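Local coordinates for HIAXHD3 (Humicola insolens, PDB 3ZXK), which hydrolyses terminal arabinofuranosyl side chains, probably from arabinoxylan, and belongs to glycoside hydrolase family 43, at residues 327-332 / 344-349; 382-387 / 456-461; 423-428 / 441-446; 476-481 / 493-498. All blocks are in the same frame, centred on the assembly; numbering follows the deposited sequence.

All four contacts lie in the C-terminal concanavalin A-like domain, a beta sandwich. Contact 1 is a surface contact of apolar side chains, joining a loop to the edge strand of the seven-stranded sheet. Contact 2 lies deeper in that sheet and pairs strands distant in sequence, with a regular set of backbone bonds and a salt bridge on one face. Contact 4 closes a hairpin at the other edge of the same sheet and touches contact 2 through Arg460 and Ile461. Contact 3 is a bulged hairpin in the eight-stranded sheet. It packs on contact 4, where Met423 meets Pro494 between the sheets; the centres of the two contacts are 10 Å apart.

Contact 1 of 4, residues 327-332 / 344-349; sequences TRFSEH and FTLLGG
Leu346 sets its CD1 methyl over the ring face of Phe329. The methyl lies 4.2 Å from the ring centroid of Phe329 and only 3° off the ring normal, a CH-pi contact. The same CD1 also reaches the backbone that leads into the ring. Leu346 CD1 is 3.7 Å from Thr327 O and equally close to the carbonyl carbon of Arg328. The other methyl of Leu346, CD2, is 4.0 Å from Phe329 CE1. One leucine therefore touches both the ring and the chain carrying it.

Phe344 meets another part of the ring. Phe344 CE1 lies 3.7 Å from Phe329 CE2. The two ring planes are 34° apart and the centroids 5.8 Å apart, so the rings meet obliquely. Phe344 and Leu346 are two apart on strand 344-346, and both send CB toward the segment 327-332. Phe329 thus receives a leucine and a phenylalanine from one side of the strand.

Other strands add to this apolar cluster. Leu354 on the adjacent strand touches Phe329, Phe344 and Leu346. Leu372 of strand 372-375 also touches Phe329, and Trp335 meets the ring of Phe344. The contact lies near the protein surface and joins the loop before strand 334-336 to an edge strand of the sandwich. Its chemistry is apolar, so the hold rests on the fit of rings and methyls and not on directed polar bonds.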
loop_
_atom_site.group_PDB
_atom_site.type_symbol
_atom_site.label_atom_id
_atom_site.label_comp_id
_atom_site.label_asym_id
_atom_site.label_seq_id
_atom_site.Cartn_x
_atom_site.Cartn_y
_atom_site.Cartn_z
ATOM N N THR A 327 17.484 -1.828 14.334
ATOM C CA THR A 327 17.783 -3.052 13.595
ATOM C C THR A 327 16.835 -3.330 12.428
ATOM O O THR A 327 17.124 -4.179 11.572
ATOM C CB THR A 327 17.797 -4.271 14.542
ATOM O OG1 THR A 327 16.556 -4.337 15.258
ATOM C CG2 THR A 327 18.934 -4.145 15.557
ATOM N N ARG A 328 15.723 -2.595 12.385
ATOM C CA ARG A 328 14.647 -2.842 11.438
ATOM C C ARG A 328 14.203 -1.541 10.826
ATOM O O ARG A 328 14.337 -0.496 11.440
ATOM C CB ARG A 328 13.449 -3.449 12.169
ATOM C CG ARG A 328 13.726 -4.748 12.898
ATOM C CD ARG A 328 12.536 -5.136 13.767
ATOM N NE ARG A 328 11.271 -5.127 13.025
ATOM C CZ ARG A 328 10.791 -6.153 12.319
ATOM N NH1 ARG A 328 11.465 -7.298 12.236
ATOM N NH2 ARG A 328 9.630 -6.031 11.684
ATOM N N PHE A 329 13.632 -1.608 9.625
ATOM C CA PHE A 329 13.004 -0.454 9.008
ATOM C C PHE A 329 11.709 -0.095 9.732
ATOM O O PHE A 329 10.999 -0.966 10.268
ATOM C CB PHE A 329 12.678 -0.721 7.527
ATOM C CG PHE A 329 13.881 -0.758 6.622
ATOM C CD1 PHE A 329 14.607 0.398 6.345
ATOM C CD2 PHE A 329 14.268 -1.951 6.018
ATOM C CE1 PHE A 329 15.710 0.364 5.514
ATOM C CE2 PHE A 329 15.362 -1.985 5.174
ATOM C CZ PHE A 329 16.082 -0.818 4.909
ATOM N N SER A 330 11.377 1.187 9.720
ATOM C CA SER A 330 10.030 1.590 10.076
ATOM C C SER A 330 9.030 0.943 9.108
ATOM O O SER A 330 9.392 0.458 8.013
ATOM C CB SER A 330 9.903 3.114 10.010
ATOM O OG SER A 330 9.542 3.495 8.703
ATOM N N GLU A 331 7.756 0.981 9.486
ATOM C CA GLU A 331 6.723 0.297 8.729
ATOM C C GLU A 331 6.368 1.063 7.462
ATOM O O GLU A 331 5.595 0.581 6.647
ATOM C CB GLU A 331 5.493 0.106 9.630
ATOM C CG GLU A 331 5.696 -0.957 10.703
ATOM C CD GLU A 331 5.983 -2.311 10.067
ATOM O OE1 GLU A 331 5.242 -2.694 9.121
ATOM O OE2 GLU A 331 6.948 -2.999 10.491
ATOM N N HIS A 332 6.971 2.234 7.265
ATOM C CA HIS A 332 6.681 3.025 6.052
ATOM C C HIS A 332 7.446 2.586 4.812
ATOM O O HIS A 332 7.051 2.912 3.684
ATOM C CB HIS A 332 6.964 4.507 6.297
ATOM C CG HIS A 332 6.141 5.097 7.393
ATOM N ND1 HIS A 332 4.858 5.473 7.220
ATOM C CD2 HIS A 332 6.445 5.331 8.726
ATOM C CE1 HIS A 332 4.365 5.909 8.379
ATOM N NE2 HIS A 332 5.336 5.819 9.307
ATOM N N PHE A 344 22.498 -4.572 1.412
ATOM C CA PHE A 344 22.181 -3.428 2.278
ATOM C C PHE A 344 22.411 -3.763 3.741
ATOM O O PHE A 344 22.332 -4.936 4.152
ATOM C CB PHE A 344 20.730 -2.930 2.053
ATOM C CG PHE A 344 19.674 -3.754 2.760
ATOM C CD1 PHE A 344 19.266 -3.429 4.061
ATOM C CD2 PHE A 344 19.066 -4.839 2.116
ATOM C CE1 PHE A 344 18.280 -4.176 4.686
ATOM C CE2 PHE A 344 18.089 -5.594 2.753
ATOM C CZ PHE A 344 17.709 -5.271 4.050
ATOM N N THR A 345 22.662 -2.734 4.546
ATOM C CA THR A 345 22.783 -2.932 5.995
ATOM C C THR A 345 22.286 -1.698 6.710
ATOM O O THR A 345 22.586 -0.569 6.300
ATOM C CB THR A 345 24.259 -3.134 6.438
ATOM O OG1 THR A 345 24.919 -4.070 5.575
ATOM C CG2 THR A 345 24.290 -3.660 7.857
ATOM N N LEU A 346 21.534 -1.910 7.781
ATOM C CA LEU A 346 21.220 -0.858 8.741
ATOM C C LEU A 346 22.341 -0.865 9.778
ATOM O O LEU A 346 22.577 -1.888 10.409
ATOM C CB LEU A 346 19.875 -1.152 9.399
ATOM C CG LEU A 346 18.684 -0.816 8.496
ATOM C CD1 LEU A 346 17.432 -1.443 9.085
ATOM C CD2 LEU A 346 18.514 0.696 8.394
ATOM N N LEU A 347 23.021 0.271 9.958
ATOM C CA LEU A 347 24.306 0.341 10.702
ATOM C C LEU A 347 24.209 0.300 12.208
ATOM O O LEU A 347 25.199 -0.027 12.893
ATOM C CB LEU A 347 25.038 1.628 10.329
ATOM C CG LEU A 347 25.555 1.621 8.901
ATOM C CD1 LEU A 347 25.977 3.022 8.477
ATOM C CD2 LEU A 347 26.698 0.622 8.729
ATOM N N GLY A 348 23.053 0.693 12.732
ATOM C CA GLY A 348 22.868 0.767 14.188
ATOM C C GLY A 348 23.794 1.779 14.833
ATOM O O GLY A 348 24.203 2.755 14.193
ATOM N N GLY A 349 24.136 1.555 16.096
ATOM C CA GLY A 349 24.969 2.515 16.827
ATOM C C GLY A 349 24.294 3.864 17.030
ATOM O O GLY A 349 23.074 3.977 16.905
#

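Contact 2 of 4, residues 382-387 / 456-461; sequences SGIFRL and DIWLRI
Arg386 and Asp456 form a salt bridge at one end of an antiparallel strand pair. Arg386 NE gives a nearly straight bond to Asp456 OD1, 2.7 Å long with an N-H...O angle of 173°. Asp456 OD1 accepts with its syn lone pair and lies in the guanidinium plane of Arg386. A weak bond from Arg386 NH2 reaches the same oxygen. Lys527 is a second cationic partner of OD1. Asp456 OD2 accepts from Trp458 NE1 at 2.8 Å, which fixes the indole beside the carboxylate.

The second kind is CH-pi and face contact. Arg386 lies alongside Trp458, with guanidinium and ring planes 25° apart. Arg386 CG is 3.8 Å from the centroid of the Trp458 five-membered ring. Farther out, Arg386 NE is 3.3 Å from Trp458 CZ2. Arg386 CG stands anti to the backbone N (chi1 -176°), and the chain runs extended to NE. Ile384 CG2 meets the indole edge at Trp458 CE3, 3.9 Å away.

Backbone bonds join Gly383 with Ile461, Phe385 with Leu459 and Leu387 with Ile457, two for each pair. On the face of Phe385, Leu387 and Leu459, Leu387 CD1 is 3.9 Å from Leu459 CD1, and Leu387 CB packs on Ile457 CG2.

The strands 380-388 and 457-464 are central neighbours in the seven-stranded sheet. Strand 523-533 flanks the first and strand 476-482 the second. The face of Phe385, Leu459 and Ile461 packs on Ala400 of strand 396-403 in the opposing sheet, while Tyr489 touches Ile384 and Trp458 on the other face.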
loop_
_atom_site.group_PDB
_atom_site.type_symbol
_atom_site.label_atom_id
_atom_site.label_comp_id
_atom_site.label_asym_id
_atom_site.label_seq_id
_atom_site.Cartn_x
_atom_site.Cartn_y
_atom_site.Cartn_z
ATOM N N SER A 382 6.815 17.131 0.296
ATOM C CA SER A 382 8.202 17.191 -0.096
ATOM C C SER A 382 8.904 16.016 0.560
ATOM O O SER A 382 8.700 15.782 1.739
ATOM C CB SER A 382 8.804 18.503 0.410
ATOM O OG SER A 382 10.113 18.636 -0.055
ATOM N N GLY A 383 9.677 15.236 -0.207
ATOM C CA GLY A 383 10.471 14.155 0.394
ATOM C C GLY A 383 11.944 14.493 0.251
ATOM O O GLY A 383 12.424 14.785 -0.853
ATOM N N ILE A 384 12.670 14.479 1.362
ATOM C CA ILE A 384 14.080 14.857 1.379
ATOM C C ILE A 384 14.950 13.700 1.874
ATOM O O ILE A 384 14.755 13.190 2.980
ATOM C CB ILE A 384 14.305 16.090 2.256
ATOM C CG1 ILE A 384 13.390 17.229 1.790
ATOM C CG2 ILE A 384 15.784 16.516 2.268
ATOM C CD1 ILE A 384 13.554 18.481 2.608
ATOM N N PHE A 385 15.877 13.265 1.031
ATOM C CA PHE A 385 16.869 12.249 1.370
ATOM C C PHE A 385 18.217 12.906 1.617
ATOM O O PHE A 385 18.645 13.778 0.851
ATOM C CB PHE A 385 17.013 11.242 0.233
ATOM C CG PHE A 385 15.837 10.315 0.066
ATOM C CD1 PHE A 385 15.758 9.123 0.804
ATOM C CD2 PHE A 385 14.817 10.625 -0.836
ATOM C CE1 PHE A 385 14.685 8.263 0.617
ATOM C CE2 PHE A 385 13.756 9.761 -1.020
ATOM C CZ PHE A 385 13.685 8.583 -0.298
ATOM N N ARG A 386 18.898 12.472 2.671
ATOM C CA ARG A 386 20.220 12.970 3.025
ATOM C C ARG A 386 21.203 11.802 2.850
ATOM O O ARG A 386 20.996 10.732 3.434
ATOM C CB ARG A 386 20.193 13.494 4.465
ATOM C CG ARG A 386 21.490 14.133 4.920
ATOM C CD ARG A 386 21.485 14.363 6.412
ATOM N NE ARG A 386 22.700 15.032 6.841
ATOM C CZ ARG A 386 22.889 15.484 8.071
ATOM N NH1 ARG A 386 21.939 15.342 8.992
ATOM N NH2 ARG A 386 24.025 16.088 8.378
ATOM N N LEU A 387 22.218 11.986 2.003
ATOM C CA LEU A 387 23.141 10.898 1.617
ATOM C C LEU A 387 24.597 11.245 1.785
ATOM O O LEU A 387 24.980 12.421 1.688
ATOM C CB LEU A 387 22.911 10.449 0.171
ATOM C CG LEU A 387 21.512 9.918 -0.152
ATOM C CD1 LEU A 387 20.642 11.030 -0.710
ATOM C CD2 LEU A 387 21.644 8.770 -1.129
ATOM N N ASP A 456 27.783 14.889 2.342
ATOM C CA ASP A 456 26.496 15.352 2.842
ATOM C C ASP A 456 25.710 16.044 1.750
ATOM O O ASP A 456 25.734 17.266 1.624
ATOM C CB ASP A 456 26.670 16.279 4.048
ATOM C CG ASP A 456 25.398 16.426 4.865
ATOM O OD1 ASP A 456 24.785 15.390 5.195
ATOM O OD2 ASP A 456 25.042 17.574 5.213
ATOM N N ILE A 457 25.025 15.248 0.945
ATOM C CA ILE A 457 24.192 15.778 -0.125
ATOM C C ILE A 457 22.723 15.527 0.166
ATOM O O ILE A 457 22.342 14.427 0.572
ATOM C CB ILE A 457 24.592 15.199 -1.505
ATOM C CG1 ILE A 457 23.720 15.789 -2.616
ATOM C CG2 ILE A 457 24.482 13.675 -1.520
ATOM C CD1 ILE A 457 24.380 15.733 -3.976
ATOM N N TRP A 458 21.905 16.553 -0.031
ATOM C CA TRP A 458 20.495 16.473 0.269
ATOM C C TRP A 458 19.749 16.579 -1.015
ATOM O O TRP A 458 20.001 17.485 -1.832
ATOM C CB TRP A 458 20.073 17.606 1.183
ATOM C CG TRP A 458 20.803 17.644 2.507
ATOM C CD1 TRP A 458 22.185 17.742 2.738
ATOM C CD2 TRP A 458 20.189 17.690 3.846
ATOM N NE1 TRP A 458 22.445 17.789 4.093
ATOM C CE2 TRP A 458 21.294 17.761 4.808
ATOM C CE3 TRP A 458 18.879 17.645 4.324
ATOM C CZ2 TRP A 458 21.074 17.806 6.182
ATOM C CZ3 TRP A 458 18.673 17.683 5.707
ATOM C CH2 TRP A 458 19.748 17.760 6.614
ATOM N N LEU A 459 18.844 15.641 -1.212
ATOM C CA LEU A 459 18.079 15.532 -2.435
ATOM C C LEU A 459 16.594 15.637 -2.113
ATOM O O LEU A 459 16.063 14.840 -1.317
ATOM C CB LEU A 459 18.388 14.207 -3.142
ATOM C CG LEU A 459 19.841 14.044 -3.608
ATOM C CD1 LEU A 459 20.051 12.646 -4.198
ATOM C CD2 LEU A 459 20.246 15.157 -4.600
ATOM N N ARG A 460 15.925 16.557 -2.790
ATOM C CA ARG A 460 14.554 16.914 -2.474
ATOM C C ARG A 460 13.599 16.775 -3.643
ATOM O O ARG A 460 13.876 17.258 -4.734
ATOM C CB ARG A 460 14.538 18.361 -1.944
ATOM C CG ARG A 460 13.163 18.991 -1.693
ATOM C CD ARG A 460 13.271 20.329 -0.972
ATOM N NE ARG A 460 12.225 21.217 -1.471
ATOM C CZ ARG A 460 12.277 22.545 -1.418
ATOM N NH1 ARG A 460 13.294 23.146 -0.818
ATOM N NH2 ARG A 460 11.286 23.263 -1.930
ATOM N N ILE A 461 12.462 16.137 -3.385
ATOM C CA ILE A 461 11.416 15.931 -4.396
ATOM C C ILE A 461 10.141 16.615 -3.897
ATOM O O ILE A 461 9.590 16.228 -2.851
ATOM C CB ILE A 461 11.120 14.428 -4.626
ATOM C CG1 ILE A 461 12.353 13.638 -5.105
ATOM C CG2 ILE A 461 9.986 14.234 -5.630
ATOM C CD1 ILE A 461 12.131 12.138 -5.159
#

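Contact 3 of 4, residues 423-428 / 441-446; sequences MVDDLR and RVAANG
Arg441 reaches to Asp425 on the partner strand of its hairpin, and its side chain can be followed outward. CB leads to CG, which sits between the backbone N and the carbonyl carbon (chi1 52°). Arg441 CG lies 3.5 Å from Asp425 OD1, and CD passes the same oxygen. Arg441 NE stands 3.1 Å from Asp425 OD1, a salt bridge. The oxygen lies over the guanidinium face and no N-H points at it, so the bridge is one of charge alone. The carboxylate and guanidinium planes are 90° apart. At the tip, Arg441 NH1 is 3.8 Å from Asp426 CB. Arg441 NH2 gives a bond of 2.6 Å to a water, which in turn donates to Asp425 OD2. The water thus supplies the directed bonds that the bridge lacks.

The backbone makes a classic beta bulge. Met423 O accepts from both Ala443 N, at 2.8 Å, and Ala444 N, a longer bond. Ala443 CB lies 3.8 Å from Met423 SD and also touches the Asp425 carboxylate. Beyond the bulge, Asp425 and Arg441 exchange two backbone bonds. Val424 and Val442 turn to the other face, their CG2 methyls 4.0 Å apart.

Strand 436-448 is the outermost of the eight-stranded sheet, and strand 418-429 lies between it and strand 406-415. Trp413 of strand 406-415 touches both valines. On the other face, Pro494 of the opposing sheet packs on Met423, Asp425 and Ala443.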
loop_
_atom_site.group_PDB
_atom_site.type_symbol
_atom_site.label_atom_id
_atom_site.label_comp_id
_atom_site.label_asym_id
_atom_site.label_seq_id
_atom_site.Cartn_x
_atom_site.Cartn_y
_atom_site.Cartn_z
ATOM N N MET A 423 19.613 15.564 -13.162
ATOM C CA MET A 423 18.185 15.297 -13.106
ATOM C C MET A 423 17.843 14.527 -14.382
ATOM O O MET A 423 18.166 14.982 -15.458
ATOM C CB MET A 423 17.389 16.619 -12.951
ATOM C CG MET A 423 15.894 16.434 -12.772
ATOM S SD MET A 423 15.022 16.227 -14.345
ATOM C CE MET A 423 13.292 16.063 -13.869
ATOM N N VAL A 424 17.216 13.358 -14.223
ATOM C CA VAL A 424 16.861 12.430 -15.291
ATOM C C VAL A 424 15.338 12.286 -15.389
ATOM O O VAL A 424 14.629 12.095 -14.369
ATOM C CB VAL A 424 17.520 11.050 -15.027
ATOM C CG1 VAL A 424 16.972 9.943 -15.940
ATOM C CG2 VAL A 424 19.043 11.164 -15.095
ATOM N N ASP A 425 14.816 12.354 -16.615
ATOM C CA ASP A 425 13.399 12.129 -16.814
ATOM C C ASP A 425 13.180 11.129 -17.946
ATOM O O ASP A 425 14.125 10.491 -18.393
ATOM C CB ASP A 425 12.644 13.467 -17.004
ATOM C CG ASP A 425 13.038 14.215 -18.275
ATOM O OD1 ASP A 425 13.846 13.737 -19.101
ATOM O OD2 ASP A 425 12.477 15.325 -18.472
ATOM N N ASP A 426 11.931 10.958 -18.372
ATOM C CA ASP A 426 11.587 10.001 -19.438
ATOM C C ASP A 426 12.003 8.555 -19.133
ATOM O O ASP A 426 12.407 7.809 -20.025
ATOM C CB ASP A 426 12.144 10.441 -20.793
ATOM C CG ASP A 426 11.515 9.685 -21.949
ATOM O OD1 ASP A 426 10.270 9.479 -21.932
ATOM O OD2 ASP A 426 12.261 9.290 -22.882
ATOM N N LEU A 427 11.871 8.170 -17.866
ATOM C CA LEU A 427 11.993 6.765 -17.470
ATOM C C LEU A 427 10.604 6.164 -17.558
ATOM O O LEU A 427 9.704 6.590 -16.842
ATOM C CB LEU A 427 12.506 6.660 -16.035
ATOM C CG LEU A 427 13.899 7.198 -15.684
ATOM C CD1 LEU A 427 14.012 7.539 -14.206
ATOM C CD2 LEU A 427 14.949 6.182 -16.114
ATOM N N ARG A 428 10.408 5.195 -18.439
ATOM C CA ARG A 428 9.046 4.710 -18.710
ATOM C C ARG A 428 8.998 3.202 -18.877
ATOM O O ARG A 428 9.841 2.626 -19.582
ATOM C CB ARG A 428 8.484 5.326 -20.004
ATOM C CG ARG A 428 8.285 6.831 -19.970
ATOM C CD ARG A 428 7.666 7.351 -21.253
ATOM N NE ARG A 428 8.517 7.221 -22.430
ATOM C CZ ARG A 428 8.298 6.378 -23.439
ATOM N NH1 ARG A 428 7.251 5.562 -23.421
ATOM N NH2 ARG A 428 9.135 6.334 -24.467
ATOM N N ARG A 441 16.739 10.066 -19.859
ATOM C CA ARG A 441 17.768 10.950 -20.398
ATOM C C ARG A 441 18.067 11.992 -19.330
ATOM O O ARG A 441 17.178 12.316 -18.538
ATOM C CB ARG A 441 17.268 11.646 -21.676
ATOM C CG ARG A 441 15.913 12.335 -21.500
ATOM C CD ARG A 441 15.657 13.410 -22.541
ATOM N NE ARG A 441 14.587 14.308 -22.108
ATOM C CZ ARG A 441 13.303 14.202 -22.461
ATOM N NH1 ARG A 441 12.892 13.226 -23.267
ATOM N NH2 ARG A 441 12.418 15.083 -22.009
ATOM N N VAL A 442 19.304 12.492 -19.316
ATOM C CA VAL A 442 19.663 13.628 -18.480
ATOM C C VAL A 442 18.999 14.884 -19.020
ATOM O O VAL A 442 19.292 15.340 -20.126
ATOM C CB VAL A 442 21.182 13.801 -18.301
ATOM C CG1 VAL A 442 21.495 15.074 -17.523
ATOM C CG2 VAL A 442 21.770 12.582 -17.591
ATOM N N ALA A 443 18.082 15.432 -18.232
ATOM C CA ALA A 443 17.350 16.611 -18.640
ATOM C C ALA A 443 18.097 17.858 -18.195
ATOM O O ALA A 443 17.966 18.908 -18.803
ATOM C CB ALA A 443 15.938 16.589 -18.056
ATOM N N ALA A 444 18.878 17.738 -17.123
ATOM C CA ALA A 444 19.732 18.849 -16.669
ATOM C C ALA A 444 20.923 18.340 -15.879
ATOM O O ALA A 444 20.809 17.391 -15.114
ATOM C CB ALA A 444 18.948 19.856 -15.826
ATOM N N ASN A 445 22.065 18.983 -16.083
ATOM C CA ASN A 445 23.253 18.724 -15.260
ATOM C C ASN A 445 23.374 19.765 -14.172
ATOM O O ASN A 445 23.306 20.994 -14.420
ATOM C CB ASN A 445 24.528 18.717 -16.118
ATOM C CG ASN A 445 24.574 17.538 -17.069
ATOM O OD1 ASN A 445 24.803 16.413 -16.655
ATOM N ND2 ASN A 445 24.312 17.790 -18.339
ATOM N N GLY A 446 23.587 19.271 -12.963
ATOM C CA GLY A 446 23.983 20.124 -11.854
ATOM C C GLY A 446 25.497 20.115 -11.735
ATOM O O GLY A 446 26.193 19.677 -12.655
HETATM O O HOH W 1 13.285 16.952 -20.367
#

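Contact 4 of 4, residues 476-481 / 493-498; sequences TTTFYY and GPAFAM
Thr477 and Phe496 are a hydrogen-bonded antiparallel pair in a beta hairpin of the concanavalin A-like sandwich. End to end, the touching parts of the two segments run 130° apart. Thr477 N gives to Phe496 O at 2.9 Å. Phe496 N returns a bond of 2.8 Å to Thr477 O, almost straight at 178°. Next to it, Thr476 and Ala497 form a non-hydrogen-bonded pair, and Thr476 CA makes a CA-H...O contact with Phe496 O. Toward Gly493 the segments part. There a water bridges them, accepting from Phe479 N and able to donate to Pro494 O, though more acceptors lie in its reach than it has protons.

On one side of the pair, Ala495 CB sits between two threonines, 3.9 Å from Thr478 CG2 and 4.0 Å from Thr476 CB. Thr478 OG1 shares a hydrogen bond with Tyr480 OH. On the other side, Phe479 CE1 meets Phe496 CB at 4.1 Å, with CB near the plane of the Phe479 ring. Phe479, Phe496 and Met498 all touch Leu402 of the opposing sheet, and Phe479 also packs on Met423. Strand 476-482 lies beside strand 457-464, while strand 490-497 is outermost in its sheet.

Met498 ends the contact, its side chain crossing that of Thr477 at about a right angle. Thr477 OG1 is buried with no hydrogen-bond partner in the model, and Met498 SD lies 3.2 Å from Thr477 OG1.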
loop_
_atom_site.group_PDB
_atom_site.type_symbol
_atom_site.label_atom_id
_atom_site.label_comp_id
_atom_site.label_asym_id
_atom_site.label_seq_id
_atom_site.Cartn_x
_atom_site.Cartn_y
_atom_site.Cartn_z
ATOM N N THR A 476 2.482 18.088 -11.561
ATOM C CA THR A 476 3.924 18.095 -11.754
ATOM C C THR A 476 4.686 18.015 -10.430
ATOM O O THR A 476 4.184 18.388 -9.344
ATOM C CB THR A 476 4.398 19.346 -12.520
ATOM O OG1 THR A 476 4.059 20.506 -11.756
ATOM C CG2 THR A 476 3.758 19.436 -13.908
ATOM N N THR A 477 5.905 17.502 -10.554
ATOM C CA THR A 477 6.875 17.400 -9.475
ATOM C C THR A 477 8.138 18.147 -9.868
ATOM O O THR A 477 8.559 18.129 -11.039
ATOM C CB THR A 477 7.225 15.919 -9.212
ATOM O OG1 THR A 477 6.099 15.279 -8.603
ATOM C CG2 THR A 477 8.447 15.777 -8.279
ATOM N N THR A 478 8.736 18.809 -8.879
ATOM C CA THR A 478 10.029 19.495 -9.065
ATOM C C THR A 478 11.116 18.906 -8.158
ATOM O O THR A 478 10.812 18.286 -7.139
ATOM C CB THR A 478 9.911 21.014 -8.872
ATOM O OG1 THR A 478 9.279 21.314 -7.624
ATOM C CG2 THR A 478 9.079 21.620 -10.041
ATOM N N PHE A 479 12.375 19.065 -8.567
ATOM C CA PHE A 479 13.510 18.445 -7.904
ATOM C C PHE A 479 14.542 19.502 -7.488
ATOM O O PHE A 479 14.772 20.479 -8.221
ATOM C CB PHE A 479 14.170 17.425 -8.843
ATOM C CG PHE A 479 13.278 16.250 -9.210
ATOM C CD1 PHE A 479 12.395 16.311 -10.293
ATOM C CD2 PHE A 479 13.330 15.074 -8.470
ATOM C CE1 PHE A 479 11.563 15.239 -10.612
ATOM C CE2 PHE A 479 12.518 13.993 -8.794
ATOM C CZ PHE A 479 11.618 14.076 -9.852
ATOM N N TYR A 480 15.163 19.295 -6.327
ATOM C CA TYR A 480 16.126 20.245 -5.763
ATOM C C TYR A 480 17.277 19.499 -5.103
ATOM O O TYR A 480 17.121 18.344 -4.711
ATOM C CB TYR A 480 15.452 21.107 -4.681
ATOM C CG TYR A 480 14.171 21.765 -5.129
ATOM C CD1 TYR A 480 12.996 21.013 -5.219
ATOM C CD2 TYR A 480 14.128 23.128 -5.478
ATOM C CE1 TYR A 480 11.827 21.570 -5.635
ATOM C CE2 TYR A 480 12.937 23.710 -5.905
ATOM C CZ TYR A 480 11.794 22.898 -5.996
ATOM O OH TYR A 480 10.578 23.365 -6.419
ATOM N N TYR A 481 18.425 20.166 -5.011
ATOM C CA TYR A 481 19.527 19.631 -4.231
ATOM C C TYR A 481 20.070 20.686 -3.298
ATOM O O TYR A 481 19.884 21.877 -3.538
ATOM C CB TYR A 481 20.648 19.101 -5.143
ATOM C CG TYR A 481 21.358 20.204 -5.921
ATOM C CD1 TYR A 481 22.477 20.878 -5.388
ATOM C CD2 TYR A 481 20.914 20.585 -7.186
ATOM C CE1 TYR A 481 23.100 21.902 -6.090
ATOM C CE2 TYR A 481 21.567 21.581 -7.903
ATOM C CZ TYR A 481 22.647 22.251 -7.344
ATOM O OH TYR A 481 23.300 23.252 -8.061
ATOM N N GLY A 493 16.420 21.037 -13.288
ATOM C CA GLY A 493 15.651 20.334 -14.287
ATOM C C GLY A 493 14.287 20.953 -14.473
ATOM O O GLY A 493 13.891 21.849 -13.722
ATOM N N PRO A 494 13.550 20.473 -15.492
ATOM C CA PRO A 494 12.162 20.877 -15.764
ATOM C C PRO A 494 11.195 20.371 -14.690
ATOM O O PRO A 494 11.575 19.527 -13.864
ATOM C CB PRO A 494 11.879 20.226 -17.122
ATOM C CG PRO A 494 12.769 19.033 -17.165
ATOM C CD PRO A 494 14.002 19.393 -16.400
ATOM N N ALA A 495 9.959 20.884 -14.688
ATOM C CA ALA A 495 8.907 20.296 -13.854
ATOM C C ALA A 495 8.455 19.024 -14.547
ATOM O O ALA A 495 8.230 19.013 -15.767
ATOM C CB ALA A 495 7.735 21.254 -13.694
ATOM N N PHE A 496 8.328 17.947 -13.794
ATOM C CA PHE A 496 8.041 16.649 -14.390
ATOM C C PHE A 496 6.550 16.356 -14.313
ATOM O O PHE A 496 5.977 16.362 -13.221
ATOM C CB PHE A 496 8.860 15.568 -13.680
ATOM C CG PHE A 496 8.436 14.159 -14.005
ATOM C CD1 PHE A 496 8.804 13.556 -15.214
ATOM C CD2 PHE A 496 7.676 13.429 -13.098
ATOM C CE1 PHE A 496 8.425 12.245 -15.490
ATOM C CE2 PHE A 496 7.274 12.134 -13.387
ATOM C CZ PHE A 496 7.652 11.545 -14.576
ATOM N N ALA A 497 5.943 16.104 -15.476
ATOM C CA ALA A 497 4.527 15.808 -15.576
ATOM C C ALA A 497 4.266 14.336 -15.219
ATOM O O ALA A 497 4.890 13.414 -15.769
ATOM C CB ALA A 497 4.019 16.103 -16.978
ATOM N N MET A 498 3.306 14.131 -14.334
ATOM C CA MET A 498 3.026 12.804 -13.765
ATOM C C MET A 498 1.846 12.141 -14.435
ATOM O O MET A 498 0.852 12.808 -14.773
ATOM C CB MET A 498 2.763 12.936 -12.279
ATOM C CG MET A 498 3.905 13.619 -11.550
ATOM S SD MET A 498 3.351 14.472 -10.066
ATOM C CE MET A 498 2.871 13.032 -9.119
HETATM O O HOH W 2 12.877 19.911 -11.343
#